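Side-chain contacts in 3'-5' exonuclease crn-4 (Caenorhabditis elegans, PDB 5DK5), which degrades DNA and RNA from the 3' end as a DEDDh-family exonuclease and takes part in breaking down DNA during apoptosis: residues Glu100-Trp105 against Ala143-Tyr148; Asp93-Val98 against Lys135-Gln140; Arg226-Tyr231 against Pro288-Lys293. All coordinates share one frame; numbering follows the deposited sequence.

Interaction 1 (Glu100-Trp105 against Ala143-Tyr148); sequences EQFQQW and AFFRQY
Three phenylalanines, F102 on helix 95-109 and the consecutive pair F144 and F145, carry this contact entirely through aromatic carbons; no hydrogen bond crosses it. CE2 of F102 lies 3.7 Å from CE1 of F144, which sits at the edge of the F102 ring, near its plane. The two planes are turned by 70°, an oblique meeting rather than a stack. Toward F145 the same corner of F102 behaves differently: its CE2 comes 4.0 Å from CZ of F145, with the rings tilted by only 24° but slid so far apart that they barely overlap. F144 and F145 also touch each other, CE1 of F144 standing 3.8 Å above the F145 ring plane, out toward the rim. Different first torsions let these two consecutive residues bring both rings to the CE2-CZ side of F102: F144 has CG between its backbone N and carbonyl carbon (chi1 48°), while F145 has CG anti to the carbonyl carbon.

Further apolar neighbours extend the cluster. F102 also meets F44, F62 and I46 of the sheet, and F145 makes an edge-to-face contact with F118 and touches L126 and M134 of helix 124-136.

Beyond the aromatic patch, the backbone of R146 pairs with that of L218, and the R146 NH2 group bonds to L218 O. The arrangement is an aromatic cluster in the core of an RNase H-like exonuclease fold, joining helix 95-109 to the turn that leads into strand 147-150.

Interaction 2 (Asp93-Val98 against Lys135-Gln140); sequences DTFDVV and KLSNIQ
F95 lays the CD2-CE2 side of its ring against S137 and I139, at the C-terminal end of helix 124-136. Its CD2 is 3.4 Å from OG of S137, and its CE2 is 4.2 Å from CD1 of I139; both partners approach the ring obliquely. With CG anti to the backbone N (chi1 -180°), the F95 ring swings out from the first turn of helix 95-109 to reach them. I139 CD1 also comes within 4.3 Å of CA of D96, so the end of the isoleucine also touches the helix backbone at D96.

The polar part runs beside this apolar one. S137 OG is bonded to NE2 of Q133, one turn back, and to a water 2.8 Å away, while that water reaches OD1 of D96 only by a weak bond of 3.5 Å. The bridge between the two helix ends is therefore loose on the aspartate side. Replacing F95 by alanine would remove the ring, and is likely to leave a gap beside S137 and the I139 methyl without its aromatic partner.

The chain turns at N138, whose positive phi (54°) belongs to a Schellman motif ending helix 124-136; this brings I139 back toward F95. The contact thus sets the start of helix 95-109 against the finish of helix 124-136. F95 also touches Q133 and M134 of the latter helix and V41 of strand 41-50, while V98, one turn further along, packs on F44 of that strand and F62 of strand 55-65.

Interaction 3 (Arg226-Tyr231 against Pro288-Lys293); sequences RQPLVY and PHDLYK. With IPA (isopropyl alcohol), chain N.
A water, rather than a direct bond, ties D290 to L229: it accepts from the backbone N of L229 at 2.9 Å and donates to OD2 of D290 at 2.6 Å, spanning two atoms that are themselves 4.0 Å apart. With CG between its backbone N and carbonyl carbon (chi1 53°), D290 turns its carboxylate to P228, whose CB lies 3.6 Å from OD2. An isopropyl alcohol, probably from the crystallisation liquor, sits beside the same carboxylate and gives its O2 hydroxyl to R226 O at 3.2 Å.

The apolar half is a single touch, CD2 of L291 against CD1 of Y231 at 4.0 Å, the two side chains crossing at a slant. Y231 is anchored beyond it, its OH bonding to D297 and W235, and L229 packs on K244, I245 and R248 of helix 239-249.

A short 3-10 turn, in which L291 N bonds back to P288 O at 3.1 Å, presents both D290 and L291 to the extended chain at P228-Y231. This is water-mediated packing of two connecting loops at the surface, away from the magnesium and zinc sites.

In the fold
Interactions 1 and 2 share helix 95-109: interaction 2 uses its first turn and interaction 1 the middle, their centres 12 Å apart. Their second segments follow in the same order, the end of helix 124-136 and then the turn into strand 147-150, so the two contacts alternate along the chain. Together they bind one helix to successive elements of the nuclease fold, whose mixed sheet carries the magnesium ligands D25 and E27. Interaction 3 opens only after both have closed. It lies about 32 Å from interaction 1 and 28 Å from interaction 2, centre to centre, and joins two loops of the C-terminal part, one after zinc ligand C220 and the other after C280.

Interaction 1 (Glu100-Trp105 against Ala143-Tyr148)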
loop_
_atom_site.group_PDB
_atom_site.type_symbol
_atom_site.label_atom_id
_atom_site.label_comp_id
_atom_site.label_asym_id
_atom_site.label_seq_id
_atom_site.Cartn_x
_atom_site.Cartn_y
_atom_site.Cartn_z
ATOM N N GLU B 100 -20.512 8.913 9.422
ATOM C CA GLU B 100 -21.465 9.303 10.452
ATOM C C GLU B 100 -21.575 10.823 10.526
ATOM O O GLU B 100 -22.664 11.368 10.705
ATOM C CB GLU B 100 -21.049 8.723 11.806
ATOM C CG GLU B 100 -21.903 9.170 12.979
ATOM C CD GLU B 100 -23.375 8.845 12.798
ATOM O OE1 GLU B 100 -23.691 7.831 12.138
ATOM O OE2 GLU B 100 -24.219 9.607 13.316
ATOM N N GLN B 101 -20.443 11.505 10.379
ATOM C CA GLN B 101 -20.426 12.964 10.361
ATOM C C GLN B 101 -21.143 13.482 9.117
ATOM O O GLN B 101 -21.781 14.534 9.145
ATOM C CB GLN B 101 -18.988 13.484 10.401
ATOM C CG GLN B 101 -18.265 13.209 11.715
ATOM C CD GLN B 101 -16.779 13.514 11.650
ATOM O OE1 GLN B 101 -16.167 13.471 10.583
ATOM N NE2 GLN B 101 -16.191 13.825 12.798
ATOM N N PHE B 102 -21.033 12.728 8.029
ATOM C CA PHE B 102 -21.677 13.089 6.773
ATOM C C PHE B 102 -23.196 12.993 6.887
ATOM O O PHE B 102 -23.917 13.843 6.367
ATOM C CB PHE B 102 -21.161 12.192 5.644
ATOM C CG PHE B 102 -22.124 12.031 4.504
ATOM C CD1 PHE B 102 -22.320 13.054 3.594
ATOM C CD2 PHE B 102 -22.822 10.847 4.336
ATOM C CE1 PHE B 102 -23.204 12.902 2.542
ATOM C CE2 PHE B 102 -23.706 10.691 3.287
ATOM C CZ PHE B 102 -23.896 11.718 2.389
ATOM N N GLN B 103 -23.682 11.963 7.574
ATOM C CA GLN B 103 -25.116 11.798 7.778
ATOM C C GLN B 103 -25.683 12.915 8.648
ATOM O O GLN B 103 -26.762 13.441 8.370
ATOM C CB GLN B 103 -25.416 10.441 8.409
ATOM C CG GLN B 103 -25.174 9.266 7.480
ATOM C CD GLN B 103 -25.672 7.960 8.056
ATOM O OE1 GLN B 103 -25.103 7.431 9.010
ATOM N NE2 GLN B 103 -26.748 7.435 7.483
ATOM N N GLN B 104 -24.957 13.275 9.702
ATOM C CA GLN B 104 -25.381 14.363 10.574
ATOM C C GLN B 104 -25.399 15.687 9.817
ATOM O O GLN B 104 -26.267 16.530 10.043
ATOM C CB GLN B 104 -24.461 14.461 11.793
ATOM C CG GLN B 104 -24.837 15.570 12.763
ATOM C CD GLN B 104 -26.263 15.448 13.253
ATOM O OE1 GLN B 104 -26.702 14.369 13.651
ATOM N NE2 GLN B 104 -27.001 16.550 13.211
ATOM N N TRP B 105 -24.434 15.858 8.920
ATOM C CA TRP B 105 -24.343 17.059 8.098
ATOM C C TRP B 105 -25.602 17.242 7.256
ATOM O O TRP B 105 -26.112 18.354 7.126
ATOM C CB TRP B 105 -23.105 16.985 7.203
ATOM C CG TRP B 105 -22.876 18.191 6.344
ATOM C CD1 TRP B 105 -22.503 19.436 6.761
ATOM C CD2 TRP B 105 -22.981 18.259 4.917
ATOM N NE1 TRP B 105 -22.377 20.276 5.681
ATOM C CE2 TRP B 105 -22.664 19.579 4.538
ATOM C CE3 TRP B 105 -23.316 17.333 3.923
ATOM C CZ2 TRP B 105 -22.672 19.996 3.207
ATOM C CZ3 TRP B 105 -23.324 17.750 2.603
ATOM C CH2 TRP B 105 -23.006 19.070 2.257
ATOM N N ALA B 143 -30.055 4.635 0.699
ATOM C CA ALA B 143 -30.998 4.821 -0.392
ATOM C C ALA B 143 -30.604 5.977 -1.306
ATOM O O ALA B 143 -30.900 5.953 -2.499
ATOM C CB ALA B 143 -32.395 5.048 0.162
ATOM N N PHE B 144 -29.943 6.989 -0.748
ATOM C CA PHE B 144 -29.567 8.164 -1.533
ATOM C C PHE B 144 -28.258 7.962 -2.304
ATOM O O PHE B 144 -27.822 8.855 -3.031
ATOM C CB PHE B 144 -29.465 9.411 -0.640
ATOM C CG PHE B 144 -28.675 9.208 0.624
ATOM C CD1 PHE B 144 -27.296 9.094 0.591
ATOM C CD2 PHE B 144 -29.317 9.161 1.851
ATOM C CE1 PHE B 144 -26.573 8.920 1.757
ATOM C CE2 PHE B 144 -28.599 8.988 3.020
ATOM C CZ PHE B 144 -27.226 8.869 2.973
ATOM N N PHE B 145 -27.639 6.793 -2.143
ATOM C CA PHE B 145 -26.487 6.408 -2.958
ATOM C C PHE B 145 -26.880 5.398 -4.041
ATOM O O PHE B 145 -26.061 5.047 -4.893
ATOM C CB PHE B 145 -25.369 5.811 -2.091
ATOM C CG PHE B 145 -24.496 6.833 -1.395
ATOM C CD1 PHE B 145 -24.679 8.196 -1.576
ATOM C CD2 PHE B 145 -23.468 6.412 -0.567
ATOM C CE1 PHE B 145 -23.860 9.113 -0.937
ATOM C CE2 PHE B 145 -22.647 7.324 0.073
ATOM C CZ PHE B 145 -22.842 8.674 -0.112
ATOM N N ARG B 146 -28.124 4.927 -4.005
ATOM C CA ARG B 146 -28.603 3.949 -4.977
ATOM C C ARG B 146 -29.438 4.619 -6.072
ATOM O O ARG B 146 -29.997 3.951 -6.944
ATOM C CB ARG B 146 -29.404 2.853 -4.274
ATOM C CG ARG B 146 -28.536 1.938 -3.417
ATOM C CD ARG B 146 -29.311 0.762 -2.850
ATOM N NE ARG B 146 -29.951 -0.032 -3.895
ATOM C CZ ARG B 146 -30.507 -1.222 -3.696
ATOM N NH1 ARG B 146 -30.500 -1.771 -2.488
ATOM N NH2 ARG B 146 -31.067 -1.870 -4.709
ATOM N N GLN B 147 -29.522 5.943 -6.008
ATOM C CA GLN B 147 -30.019 6.744 -7.118
ATOM C C GLN B 147 -29.190 8.019 -7.179
ATOM O O GLN B 147 -28.881 8.613 -6.147
ATOM C CB GLN B 147 -31.507 7.065 -6.960
ATOM C CG GLN B 147 -31.861 7.898 -5.729
ATOM C CD GLN B 147 -33.267 8.466 -5.789
ATOM O OE1 GLN B 147 -33.499 9.615 -5.407
ATOM N NE2 GLN B 147 -34.215 7.666 -6.269
ATOM N N TYR B 148 -28.807 8.428 -8.381
ATOM C CA TYR B 148 -27.944 9.592 -8.528
ATOM C C TYR B 148 -27.918 10.101 -9.961
ATOM O O TYR B 148 -28.534 9.518 -10.852
ATOM C CB TYR B 148 -26.523 9.258 -8.070
ATOM C CG TYR B 148 -25.877 8.142 -8.855
ATOM C CD1 TYR B 148 -26.018 6.817 -8.460
ATOM C CD2 TYR B 148 -25.122 8.411 -9.987
ATOM C CE1 TYR B 148 -25.427 5.793 -9.174
ATOM C CE2 TYR B 148 -24.527 7.396 -10.708
ATOM C CZ TYR B 148 -24.683 6.089 -10.296
ATOM O OH TYR B 148 -24.095 5.071 -11.010
#

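Interaction 2 (Asp93-Val98 against Lys135-Gln140)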
loop_
_atom_site.group_PDB
_atom_site.type_symbol
_atom_site.label_atom_id
_atom_site.label_comp_id
_atom_site.label_asym_id
_atom_site.label_seq_id
_atom_site.Cartn_x
_atom_site.Cartn_y
_atom_site.Cartn_z
ATOM N N ASP B 93 -9.959 10.503 10.589
ATOM C CA ASP B 93 -10.791 9.442 11.145
ATOM C C ASP B 93 -11.023 8.363 10.091
ATOM O O ASP B 93 -10.878 8.616 8.894
ATOM C CB ASP B 93 -12.130 9.996 11.638
ATOM C CG ASP B 93 -11.980 10.917 12.836
ATOM O OD1 ASP B 93 -11.626 10.420 13.926
ATOM O OD2 ASP B 93 -12.232 12.134 12.695
ATOM N N THR B 94 -11.374 7.160 10.535
ATOM C CA THR B 94 -11.735 6.086 9.618
ATOM C C THR B 94 -13.089 6.385 8.984
ATOM O O THR B 94 -13.826 7.245 9.464
ATOM C CB THR B 94 -11.788 4.725 10.327
ATOM O OG1 THR B 94 -12.659 4.810 11.462
ATOM C CG2 THR B 94 -10.400 4.315 10.785
ATOM N N PHE B 95 -13.412 5.667 7.911
ATOM C CA PHE B 95 -14.586 5.976 7.100
ATOM C C PHE B 95 -15.899 5.936 7.878
ATOM O O PHE B 95 -16.805 6.728 7.612
ATOM C CB PHE B 95 -14.681 5.012 5.916
ATOM C CG PHE B 95 -15.864 5.270 5.026
ATOM C CD1 PHE B 95 -15.822 6.273 4.072
ATOM C CD2 PHE B 95 -17.020 4.516 5.147
ATOM C CE1 PHE B 95 -16.907 6.513 3.254
ATOM C CE2 PHE B 95 -18.107 4.754 4.333
ATOM C CZ PHE B 95 -18.050 5.754 3.386
ATOM N N ASP B 96 -16.009 5.014 8.828
ATOM C CA ASP B 96 -17.243 4.865 9.591
ATOM C C ASP B 96 -17.559 6.134 10.381
ATOM O O ASP B 96 -18.720 6.529 10.493
ATOM C CB ASP B 96 -17.155 3.662 10.534
ATOM C CG ASP B 96 -15.931 3.702 11.426
ATOM O OD1 ASP B 96 -14.843 4.078 10.939
ATOM O OD2 ASP B 96 -16.061 3.353 12.619
ATOM N N VAL B 97 -16.525 6.774 10.913
ATOM C CA VAL B 97 -16.700 8.013 11.661
ATOM C C VAL B 97 -17.069 9.160 10.724
ATOM O O VAL B 97 -18.000 9.918 10.991
ATOM C CB VAL B 97 -15.425 8.383 12.435
ATOM C CG1 VAL B 97 -15.600 9.711 13.176
ATOM C CG2 VAL B 97 -15.063 7.275 13.409
ATOM N N VAL B 98 -16.331 9.281 9.627
ATOM C CA VAL B 98 -16.555 10.355 8.670
ATOM C C VAL B 98 -17.923 10.224 8.012
ATOM O O VAL B 98 -18.588 11.224 7.746
ATOM C CB VAL B 98 -15.465 10.371 7.587
ATOM C CG1 VAL B 98 -15.787 11.389 6.501
ATOM C CG2 VAL B 98 -14.113 10.679 8.215
ATOM N N LYS B 135 -18.867 -2.089 1.983
ATOM C CA LYS B 135 -18.628 -3.491 2.307
ATOM C C LYS B 135 -17.508 -3.613 3.331
ATOM O O LYS B 135 -17.628 -4.360 4.301
ATOM C CB LYS B 135 -18.280 -4.288 1.048
ATOM C CG LYS B 135 -18.014 -5.773 1.289
ATOM C CD LYS B 135 -19.276 -6.497 1.725
ATOM C CE LYS B 135 -19.046 -7.990 1.875
ATOM N NZ LYS B 135 -18.075 -8.296 2.957
ATOM N N LEU B 136 -16.417 -2.885 3.105
ATOM C CA LEU B 136 -15.289 -2.895 4.030
ATOM C C LEU B 136 -15.721 -2.450 5.423
ATOM O O LEU B 136 -15.309 -3.030 6.427
ATOM C CB LEU B 136 -14.163 -1.986 3.529
ATOM C CG LEU B 136 -13.489 -2.340 2.204
ATOM C CD1 LEU B 136 -12.354 -1.366 1.930
ATOM C CD2 LEU B 136 -12.980 -3.770 2.209
ATOM N N SER B 137 -16.559 -1.421 5.472
ATOM C CA SER B 137 -17.005 -0.847 6.736
ATOM C C SER B 137 -18.240 -1.552 7.286
ATOM O O SER B 137 -18.724 -1.214 8.366
ATOM C CB SER B 137 -17.296 0.640 6.552
ATOM O OG SER B 137 -16.176 1.300 5.991
ATOM N N ASN B 138 -18.742 -2.533 6.542
ATOM C CA ASN B 138 -19.961 -3.247 6.914
ATOM C C ASN B 138 -21.124 -2.287 7.155
ATOM O O ASN B 138 -21.858 -2.411 8.136
ATOM C CB ASN B 138 -19.724 -4.105 8.158
ATOM C CG ASN B 138 -20.875 -5.060 8.433
ATOM O OD1 ASN B 138 -21.620 -5.427 7.524
ATOM N ND2 ASN B 138 -21.035 -5.449 9.692
ATOM N N ILE B 139 -21.275 -1.323 6.252
ATOM C CA ILE B 139 -22.375 -0.373 6.314
ATOM C C ILE B 139 -23.350 -0.658 5.180
ATOM O O ILE B 139 -22.944 -0.965 4.059
ATOM C CB ILE B 139 -21.878 1.083 6.225
ATOM C CG1 ILE B 139 -20.842 1.347 7.322
ATOM C CG2 ILE B 139 -23.052 2.060 6.342
ATOM C CD1 ILE B 139 -20.246 2.740 7.301
ATOM N N GLN B 140 -24.639 -0.570 5.482
ATOM C CA GLN B 140 -25.669 -0.787 4.480
ATOM C C GLN B 140 -25.655 0.337 3.454
ATOM O O GLN B 140 -25.580 1.513 3.811
ATOM C CB GLN B 140 -27.042 -0.883 5.142
ATOM C CG GLN B 140 -28.168 -1.216 4.184
ATOM C CD GLN B 140 -29.493 -1.394 4.893
ATOM O OE1 GLN B 140 -30.183 -2.395 4.699
ATOM N NE2 GLN B 140 -29.855 -0.423 5.724
HETATM O O HOH W 1 -14.854 1.770 8.369
#

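Interaction 3 (Arg226-Tyr231 against Pro288-Lys293)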
loop_
_atom_site.group_PDB
_atom_site.type_symbol
_atom_site.label_atom_id
_atom_site.label_comp_id
_atom_site.label_asym_id
_atom_site.label_seq_id
_atom_site.Cartn_x
_atom_site.Cartn_y
_atom_site.Cartn_z
ATOM N N ARG B 226 -26.193 -13.143 -15.681
ATOM C CA ARG B 226 -26.619 -14.529 -15.522
ATOM C C ARG B 226 -25.610 -15.497 -16.132
ATOM O O ARG B 226 -25.414 -16.596 -15.611
ATOM C CB ARG B 226 -27.999 -14.743 -16.148
ATOM C CG ARG B 226 -29.104 -13.986 -15.431
ATOM C CD ARG B 226 -30.480 -14.276 -16.010
ATOM N NE ARG B 226 -30.970 -15.603 -15.629
ATOM C CZ ARG B 226 -31.091 -16.651 -16.443
ATOM N NH1 ARG B 226 -30.770 -16.569 -17.729
ATOM N NH2 ARG B 226 -31.548 -17.797 -15.962
ATOM N N GLN B 227 -24.973 -15.090 -17.228
ATOM C CA GLN B 227 -23.939 -15.912 -17.845
ATOM C C GLN B 227 -22.566 -15.494 -17.313
ATOM O O GLN B 227 -22.310 -14.302 -17.143
ATOM C CB GLN B 227 -23.980 -15.806 -19.374
ATOM C CG GLN B 227 -23.717 -14.417 -19.952
ATOM C CD GLN B 227 -23.338 -14.470 -21.423
ATOM O OE1 GLN B 227 -22.297 -15.021 -21.789
ATOM N NE2 GLN B 227 -24.185 -13.902 -22.275
ATOM N N PRO B 228 -21.685 -16.472 -17.026
ATOM C CA PRO B 228 -20.336 -16.161 -16.535
ATOM C C PRO B 228 -19.554 -15.202 -17.429
ATOM O O PRO B 228 -19.649 -15.269 -18.654
ATOM C CB PRO B 228 -19.655 -17.532 -16.503
ATOM C CG PRO B 228 -20.761 -18.487 -16.280
ATOM C CD PRO B 228 -21.942 -17.925 -17.018
ATOM N N LEU B 229 -18.785 -14.318 -16.801
ATOM C CA LEU B 229 -17.923 -13.389 -17.517
ATOM C C LEU B 229 -16.801 -14.133 -18.233
ATOM O O LEU B 229 -16.166 -15.014 -17.653
ATOM C CB LEU B 229 -17.335 -12.361 -16.547
ATOM C CG LEU B 229 -16.349 -11.336 -17.112
ATOM C CD1 LEU B 229 -17.060 -10.357 -18.031
ATOM C CD2 LEU B 229 -15.641 -10.603 -15.983
ATOM N N VAL B 230 -16.563 -13.782 -19.492
ATOM C CA VAL B 230 -15.437 -14.338 -20.231
ATOM C C VAL B 230 -14.149 -13.740 -19.675
ATOM O O VAL B 230 -13.812 -12.589 -19.952
ATOM C CB VAL B 230 -15.548 -14.062 -21.742
ATOM C CG1 VAL B 230 -14.323 -14.592 -22.479
ATOM C CG2 VAL B 230 -16.816 -14.694 -22.299
ATOM N N TYR B 231 -13.434 -14.541 -18.892
ATOM C CA TYR B 231 -12.306 -14.060 -18.104
ATOM C C TYR B 231 -11.104 -13.657 -18.956
ATOM O O TYR B 231 -10.608 -14.443 -19.763
ATOM C CB TYR B 231 -11.887 -15.138 -17.100
ATOM C CG TYR B 231 -10.863 -14.680 -16.085
ATOM C CD1 TYR B 231 -11.204 -13.781 -15.085
ATOM C CD2 TYR B 231 -9.560 -15.160 -16.120
ATOM C CE1 TYR B 231 -10.273 -13.361 -14.152
ATOM C CE2 TYR B 231 -8.622 -14.748 -15.191
ATOM C CZ TYR B 231 -8.984 -13.848 -14.208
ATOM O OH TYR B 231 -8.060 -13.432 -13.276
ATOM N N PRO B 288 -20.728 -14.356 -8.317
ATOM C CA PRO B 288 -19.977 -14.957 -9.425
ATOM C C PRO B 288 -19.032 -16.062 -8.950
ATOM O O PRO B 288 -17.828 -15.843 -8.835
ATOM C CB PRO B 288 -19.204 -13.768 -9.995
ATOM C CG PRO B 288 -18.937 -12.915 -8.807
ATOM C CD PRO B 288 -20.151 -13.058 -7.916
ATOM N N HIS B 289 -19.588 -17.240 -8.681
ATOM C CA HIS B 289 -18.803 -18.369 -8.193
ATOM C C HIS B 289 -17.740 -18.789 -9.202
ATOM O O HIS B 289 -16.662 -19.252 -8.825
ATOM C CB HIS B 289 -19.718 -19.553 -7.877
ATOM C CG HIS B 289 -20.729 -19.266 -6.812
ATOM N ND1 HIS B 289 -20.380 -19.031 -5.498
ATOM C CD2 HIS B 289 -22.080 -19.174 -6.864
ATOM C CE1 HIS B 289 -21.471 -18.807 -4.788
ATOM N NE2 HIS B 289 -22.515 -18.889 -5.593
ATOM N N ASP B 290 -18.049 -18.620 -10.484
ATOM C CA ASP B 290 -17.133 -18.990 -11.560
ATOM C C ASP B 290 -15.804 -18.244 -11.473
ATOM O O ASP B 290 -14.782 -18.730 -11.957
ATOM C CB ASP B 290 -17.783 -18.724 -12.919
ATOM C CG ASP B 290 -18.309 -17.306 -13.045
ATOM O OD1 ASP B 290 -19.404 -17.031 -12.514
ATOM O OD2 ASP B 290 -17.631 -16.467 -13.675
ATOM N N LEU B 291 -15.824 -17.065 -10.861
ATOM C CA LEU B 291 -14.620 -16.250 -10.719
ATOM C C LEU B 291 -13.845 -16.585 -9.444
ATOM O O LEU B 291 -12.711 -16.137 -9.265
ATOM C CB LEU B 291 -14.986 -14.762 -10.721
ATOM C CG LEU B 291 -15.636 -14.205 -11.989
ATOM C CD1 LEU B 291 -16.049 -12.760 -11.770
ATOM C CD2 LEU B 291 -14.696 -14.314 -13.180
ATOM N N TYR B 292 -14.457 -17.382 -8.572
ATOM C CA TYR B 292 -13.935 -17.624 -7.227
ATOM C C TYR B 292 -13.461 -19.065 -7.000
ATOM O O TYR B 292 -13.319 -19.496 -5.854
ATOM C CB TYR B 292 -15.013 -17.280 -6.192
ATOM C CG TYR B 292 -15.414 -15.818 -6.136
ATOM C CD1 TYR B 292 -14.576 -14.820 -6.617
ATOM C CD2 TYR B 292 -16.633 -15.438 -5.590
ATOM C CE1 TYR B 292 -14.942 -13.489 -6.561
ATOM C CE2 TYR B 292 -17.008 -14.110 -5.528
ATOM C CZ TYR B 292 -16.159 -13.141 -6.015
ATOM O OH TYR B 292 -16.528 -11.819 -5.953
ATOM N N LYS B 293 -13.208 -19.803 -8.079
ATOM C CA LYS B 293 -12.888 -21.228 -7.970
ATOM C C LYS B 293 -11.433 -21.561 -8.319
ATOM O O LYS B 293 -10.979 -22.683 -8.083
ATOM C CB LYS B 293 -13.828 -22.043 -8.860
ATOM C CG LYS B 293 -13.769 -21.693 -10.334
ATOM C CD LYS B 293 -14.770 -22.524 -11.117
ATOM C CE LYS B 293 -14.748 -22.186 -12.596
ATOM N NZ LYS B 293 -15.759 -22.973 -13.356
HETATM C C1 IPA N . -24.530 -15.505 -11.708
HETATM C C2 IPA N . -23.499 -16.543 -12.096
HETATM C C3 IPA N . -22.408 -15.900 -12.920
HETATM O O2 IPA N . -24.111 -17.554 -12.861
HETATM O O HOH W 2 -19.033 -14.295 -13.871
#